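Local coordinates for forkhead-associated 1 (Saccharomyces cerevisiae, PDB 6C4U), which binds a phosphothreonine peptide of the human transcription factor c-Myc, as an engineered form of a yeast forkhead-associated domain, at residues C46-G51 with L113-F118; R18-D23 with W38-N43. One frame throughout, in Å; residues are numbered along the deposited sequence.

Contact 1. Residues C46-G51 with L113-F118; sequences CDYHLG and LSLVIF
L115 faces both Y48 and L50, and its two methyl groups divide the work. CD1 lies 3.7 Å from CE2 of the Y48 ring, approaching it obliquely, and the same methyl lies 3.9 Å from CD2 of L50. The other branch reaches farther along the ring, with L115 CD2 4.0 Å from the Y48 OH atom. Tyrosine and leucine thus run past each other in opposite directions, each alongside the other's outer half. Two residues earlier on the strand, L113 engages L50 chiefly through one methyl: its CD2 rests 3.4 Å from the L50 carbonyl O and 4.2 Å from L50 CB. L50 CD2 also sits at the edge of the Y48 ring, close to its plane, which brings Y48, L50 and L115 into one apolar patch. Y48 reaches across because its CG stands anti to the backbone N (chi1 -166°), which sets CE2 and OH of the ring alongside L115.

This is core packing between the two sheets of the FHA beta-sandwich: 48-49 is an edge strand of the mixed sheet, whereas 112-119 lies inside the antiparallel one. All four touching residues are buried. Were Y48 an alanine, L115 CD1 and L50 CD2 would probably lose the ring they share, and a gap is likely to open beside them.

Farther out, F40 meets the Y48 ring from strand 34-41 and also touches L115, while V8 and I15 pack on the tyrosine. Backbone bonds from Y48 to T39 and G41 hold the short strand in its sheet, and L113 and L115 are bonded through the backbone to V104 and I102 of the neighbouring strand 101-105 in their own sheet.

Contact 2. Residues R18-D23 with W38-N43; sequences RDFSAD and WTFGRN
W38 and F20 account for most of the buried surface here, and they meet by way of the indole's five-membered ring. F20 CB stands over one face of that ring, 4.3 Å from its centroid, in a CH-pi contact displaced toward the rim. The phenyl ring carries on past the pyrrole side, with F20 CD1 3.6 Å from W38 CD1. The two rings are oblique, their planes inclined at 49°, and the side chains slide by one another in opposite directions. Next to the ring fusion, on the NE1 side, S21 O lies at the indole edge near its plane, 3.8 Å from W38 CZ2.

F40 is the third member of this aromatic cluster. Its CB does not point straight at strand 18-21, but CG lies beside the backbone N (chi1 -71°) and the ring end comes within range, leaving F40 CZ 3.9 Å from F20 CE2. These phenyl rings approach from opposite directions with their planes at 64°. F20 is therefore held between two aromatic partners, W38 at CB and CD1 and F40 at CE2 and CZ, as part of the aromatic packing between the two sheets of the FHA beta-sandwich. Beyond F40 the chain leads to R42, which packs on the bound peptide's backbone.

Strand 18-21 is an outermost strand of the antiparallel sheet, and 34-41 belongs to the mixed sheet opposite; the axes of segments 18-21 and 38-41 pass 10.6 Å apart, running roughly antiparallel. Just past strand 18-21, D23 N-caps helix 24-29 by accepting a bond from the S25 backbone N. F6 of strand 4-10 extends the cluster, stacking on F20 and meeting W38 edge-to-face, while F61 of strand 61-66 stacks on F40.

How the contacts relate
After strand 4-10, the chain runs through strand 18-21, crosses helix 24-29 and returns on strand 34-41, where contact 2 closes a short loop of 14 residues. It then turns into strand 48-49, and a far longer excursion of 61 residues, rich in strands, ends when 112-119 closes contact 1. The two closures are in series, neither enclosing nor crossing the other. Both join the mixed sheet to the antiparallel sheet, and their mixed-sheet halves are neighbouring strands that are consecutive in the chain. There L50 N probably bonds to G41 O and D47 OD2 to T39 N, making the two contacts adjoining parts of one sandwich core.

Contact 1. Residues C46-G51 with L113-F118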
# COMPACT_ATOMS: atom_id res chain seq x y z
N CYS F 46 -0.64 8.28 -8.65
CA CYS F 46 -0.96 7.33 -7.59
C CYS F 46 -1.59 7.99 -6.38
O CYS F 46 -1.55 9.21 -6.22
CB CYS F 46 0.29 6.58 -7.14
SG CYS F 46 1.07 5.53 -8.40
N ASP F 47 -2.21 7.18 -5.53
CA ASP F 47 -2.78 7.69 -4.29
C ASP F 47 -1.68 8.13 -3.31
O ASP F 47 -1.85 9.12 -2.61
CB ASP F 47 -3.70 6.65 -3.66
CG ASP F 47 -4.92 6.36 -4.51
OD1 ASP F 47 -5.89 7.15 -4.41
OD2 ASP F 47 -4.91 5.36 -5.25
N TYR F 48 -0.58 7.39 -3.28
CA TYR F 48 0.58 7.71 -2.44
C TYR F 48 1.78 7.82 -3.35
O TYR F 48 2.15 6.85 -4.01
CB TYR F 48 0.83 6.60 -1.43
CG TYR F 48 1.78 6.94 -0.30
CD1 TYR F 48 1.34 7.65 0.80
CD2 TYR F 48 3.09 6.47 -0.29
CE1 TYR F 48 2.22 7.94 1.87
CE2 TYR F 48 3.94 6.70 0.77
CZ TYR F 48 3.52 7.48 1.82
OH TYR F 48 4.33 7.74 2.90
N HIS F 49 2.40 8.99 -3.38
CA HIS F 49 3.58 9.18 -4.21
C HIS F 49 4.78 8.68 -3.42
O HIS F 49 5.12 9.24 -2.38
CB HIS F 49 3.73 10.65 -4.58
CG HIS F 49 4.80 10.89 -5.60
ND1 HIS F 49 5.68 11.94 -5.52
CD2 HIS F 49 5.13 10.19 -6.72
CE1 HIS F 49 6.51 11.89 -6.55
NE2 HIS F 49 6.20 10.84 -7.29
N LEU F 50 5.40 7.61 -3.90
CA LEU F 50 6.64 7.11 -3.29
C LEU F 50 7.87 7.97 -3.63
O LEU F 50 8.93 7.74 -3.08
CB LEU F 50 6.91 5.67 -3.71
CG LEU F 50 5.88 4.63 -3.27
CD1 LEU F 50 6.21 3.25 -3.80
CD2 LEU F 50 5.82 4.57 -1.75
N GLY F 51 7.71 8.93 -4.54
CA GLY F 51 8.78 9.86 -4.90
C GLY F 51 9.37 9.49 -6.25
O GLY F 51 9.20 8.37 -6.72
N LEU F 113 13.18 2.30 0.94
CA LEU F 113 12.08 3.13 1.43
C LEU F 113 11.13 2.19 2.20
O LEU F 113 10.88 1.06 1.78
CB LEU F 113 11.42 3.81 0.26
CG LEU F 113 10.14 4.66 0.56
CD1 LEU F 113 10.20 5.58 1.78
CD2 LEU F 113 9.77 5.46 -0.67
N SER F 114 10.68 2.66 3.37
CA SER F 114 10.00 1.76 4.31
C SER F 114 8.77 2.44 4.88
O SER F 114 8.86 3.57 5.41
CB SER F 114 10.94 1.39 5.44
OG SER F 114 10.44 0.30 6.18
N LEU F 115 7.62 1.78 4.73
CA LEU F 115 6.33 2.31 5.14
C LEU F 115 5.70 1.35 6.13
O LEU F 115 5.90 0.14 6.03
CB LEU F 115 5.40 2.44 3.95
CG LEU F 115 5.93 3.10 2.69
CD1 LEU F 115 4.75 3.18 1.68
CD2 LEU F 115 6.62 4.44 2.95
N VAL F 116 4.93 1.88 7.07
CA VAL F 116 4.30 1.05 8.08
C VAL F 116 2.80 1.29 8.10
O VAL F 116 2.35 2.45 8.11
CB VAL F 116 4.91 1.31 9.47
CG1 VAL F 116 4.20 0.51 10.55
CG2 VAL F 116 6.39 0.93 9.45
N ILE F 117 2.04 0.19 8.11
CA ILE F 117 0.59 0.27 8.03
C ILE F 117 0.04 0.23 9.43
O ILE F 117 0.43 -0.66 10.22
CB ILE F 117 -0.02 -0.92 7.23
CG1 ILE F 117 0.69 -1.10 5.88
CG2 ILE F 117 -1.51 -0.73 7.00
CD1 ILE F 117 0.74 0.15 5.04
N PHE F 118 -0.84 1.19 9.71
CA PHE F 118 -1.53 1.23 10.99
C PHE F 118 -3.00 1.18 10.62
O PHE F 118 -3.51 2.06 9.92
CB PHE F 118 -1.12 2.43 11.81
CG PHE F 118 -1.95 2.64 13.04
CD1 PHE F 118 -2.07 1.68 14.06
CD2 PHE F 118 -2.56 3.83 13.21
CE1 PHE F 118 -2.81 1.93 15.18
CE2 PHE F 118 -3.32 4.11 14.37
CZ PHE F 118 -3.44 3.15 15.34

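Contact 2. Residues R18-D23 with W38-N43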
# COMPACT_ATOMS: atom_id res chain seq x y z
N ARG F 18 0.27 9.67 5.95
CA ARG F 18 -0.91 9.76 5.09
C ARG F 18 -2.02 8.84 5.54
O ARG F 18 -1.77 7.68 5.87
CB ARG F 18 -0.58 9.43 3.65
CG ARG F 18 -0.05 10.52 2.78
CD ARG F 18 -1.06 11.63 2.46
NE ARG F 18 -0.36 12.74 1.85
CZ ARG F 18 0.19 13.79 2.50
NH1 ARG F 18 0.14 13.90 3.82
NH2 ARG F 18 0.82 14.72 1.79
N ASP F 19 -3.21 9.43 5.67
CA ASP F 19 -4.42 8.74 6.08
C ASP F 19 -5.25 8.43 4.86
O ASP F 19 -5.33 9.26 3.91
CB ASP F 19 -5.18 9.73 6.99
CG ASP F 19 -4.64 9.78 8.39
OD1 ASP F 19 -3.79 8.91 8.75
OD2 ASP F 19 -5.10 10.67 9.14
N PHE F 20 -5.83 7.24 4.85
CA PHE F 20 -6.61 6.74 3.71
C PHE F 20 -7.99 6.34 4.22
O PHE F 20 -8.12 5.43 5.06
CB PHE F 20 -5.92 5.54 3.11
CG PHE F 20 -4.66 5.89 2.39
CD1 PHE F 20 -4.69 6.67 1.24
CD2 PHE F 20 -3.44 5.44 2.84
CE1 PHE F 20 -3.55 7.00 0.56
CE2 PHE F 20 -2.29 5.78 2.18
CZ PHE F 20 -2.33 6.55 1.04
N SER F 21 -9.01 7.03 3.72
CA SER F 21 -10.39 6.84 4.22
C SER F 21 -11.29 6.31 3.13
O SER F 21 -10.92 6.26 1.94
CB SER F 21 -10.94 8.17 4.73
OG SER F 21 -10.73 9.17 3.77
N ALA F 22 -12.50 5.93 3.54
CA ALA F 22 -13.53 5.46 2.62
C ALA F 22 -14.91 5.66 3.23
O ALA F 22 -15.13 5.41 4.43
CB ALA F 22 -13.28 4.01 2.28
N ASP F 23 -15.84 6.10 2.38
CA ASP F 23 -17.24 6.29 2.76
C ASP F 23 -17.88 4.92 2.99
O ASP F 23 -17.88 4.10 2.09
CB ASP F 23 -17.95 7.05 1.62
CG ASP F 23 -19.38 7.47 1.96
OD1 ASP F 23 -19.90 7.17 3.06
OD2 ASP F 23 -20.00 8.14 1.10
N TRP F 38 -6.08 1.46 -3.45
CA TRP F 38 -5.13 2.55 -3.39
C TRP F 38 -3.84 2.09 -4.04
O TRP F 38 -3.41 0.97 -3.80
CB TRP F 38 -4.85 2.91 -1.95
CG TRP F 38 -6.04 3.43 -1.23
CD1 TRP F 38 -6.51 4.72 -1.24
CD2 TRP F 38 -6.91 2.68 -0.40
NE1 TRP F 38 -7.60 4.81 -0.44
CE2 TRP F 38 -7.89 3.57 0.07
CE3 TRP F 38 -7.00 1.34 -0.06
CZ2 TRP F 38 -8.91 3.17 0.94
CZ3 TRP F 38 -8.04 0.94 0.80
CH2 TRP F 38 -8.97 1.87 1.29
N THR F 39 -3.23 2.95 -4.84
CA THR F 39 -1.97 2.62 -5.50
C THR F 39 -0.83 3.48 -4.99
O THR F 39 -1.02 4.64 -4.65
CB THR F 39 -2.04 2.78 -7.02
OG1 THR F 39 -2.33 4.15 -7.33
CG2 THR F 39 -3.13 1.92 -7.59
N PHE F 40 0.36 2.90 -5.00
CA PHE F 40 1.56 3.46 -4.45
C PHE F 40 2.58 3.38 -5.57
O PHE F 40 2.82 2.30 -6.10
CB PHE F 40 2.01 2.60 -3.26
CG PHE F 40 1.14 2.71 -2.05
CD1 PHE F 40 -0.11 2.11 -2.02
CD2 PHE F 40 1.57 3.40 -0.92
CE1 PHE F 40 -0.93 2.24 -0.92
CE2 PHE F 40 0.74 3.52 0.18
CZ PHE F 40 -0.50 2.94 0.17
N GLY F 41 3.20 4.50 -5.93
CA GLY F 41 4.23 4.46 -6.96
C GLY F 41 4.97 5.75 -7.25
O GLY F 41 4.69 6.80 -6.65
N ARG F 42 5.91 5.65 -8.19
CA ARG F 42 6.70 6.79 -8.64
C ARG F 42 5.84 7.84 -9.35
O ARG F 42 6.14 9.04 -9.31
CB ARG F 42 7.85 6.33 -9.55
CG ARG F 42 8.53 7.43 -10.35
CD ARG F 42 9.93 7.04 -10.80
NE ARG F 42 9.98 5.75 -11.48
CZ ARG F 42 9.73 5.53 -12.77
NH1 ARG F 42 9.38 6.53 -13.60
NH2 ARG F 42 9.82 4.29 -13.26
N ASN F 43 4.77 7.39 -10.02
CA ASN F 43 3.91 8.28 -10.77
C ASN F 43 3.03 8.99 -9.76
O ASN F 43 2.28 8.34 -9.03
CB ASN F 43 3.05 7.46 -11.75
CG ASN F 43 2.18 8.33 -12.66
OD1 ASN F 43 1.68 9.39 -12.27
ND2 ASN F 43 2.00 7.88 -13.88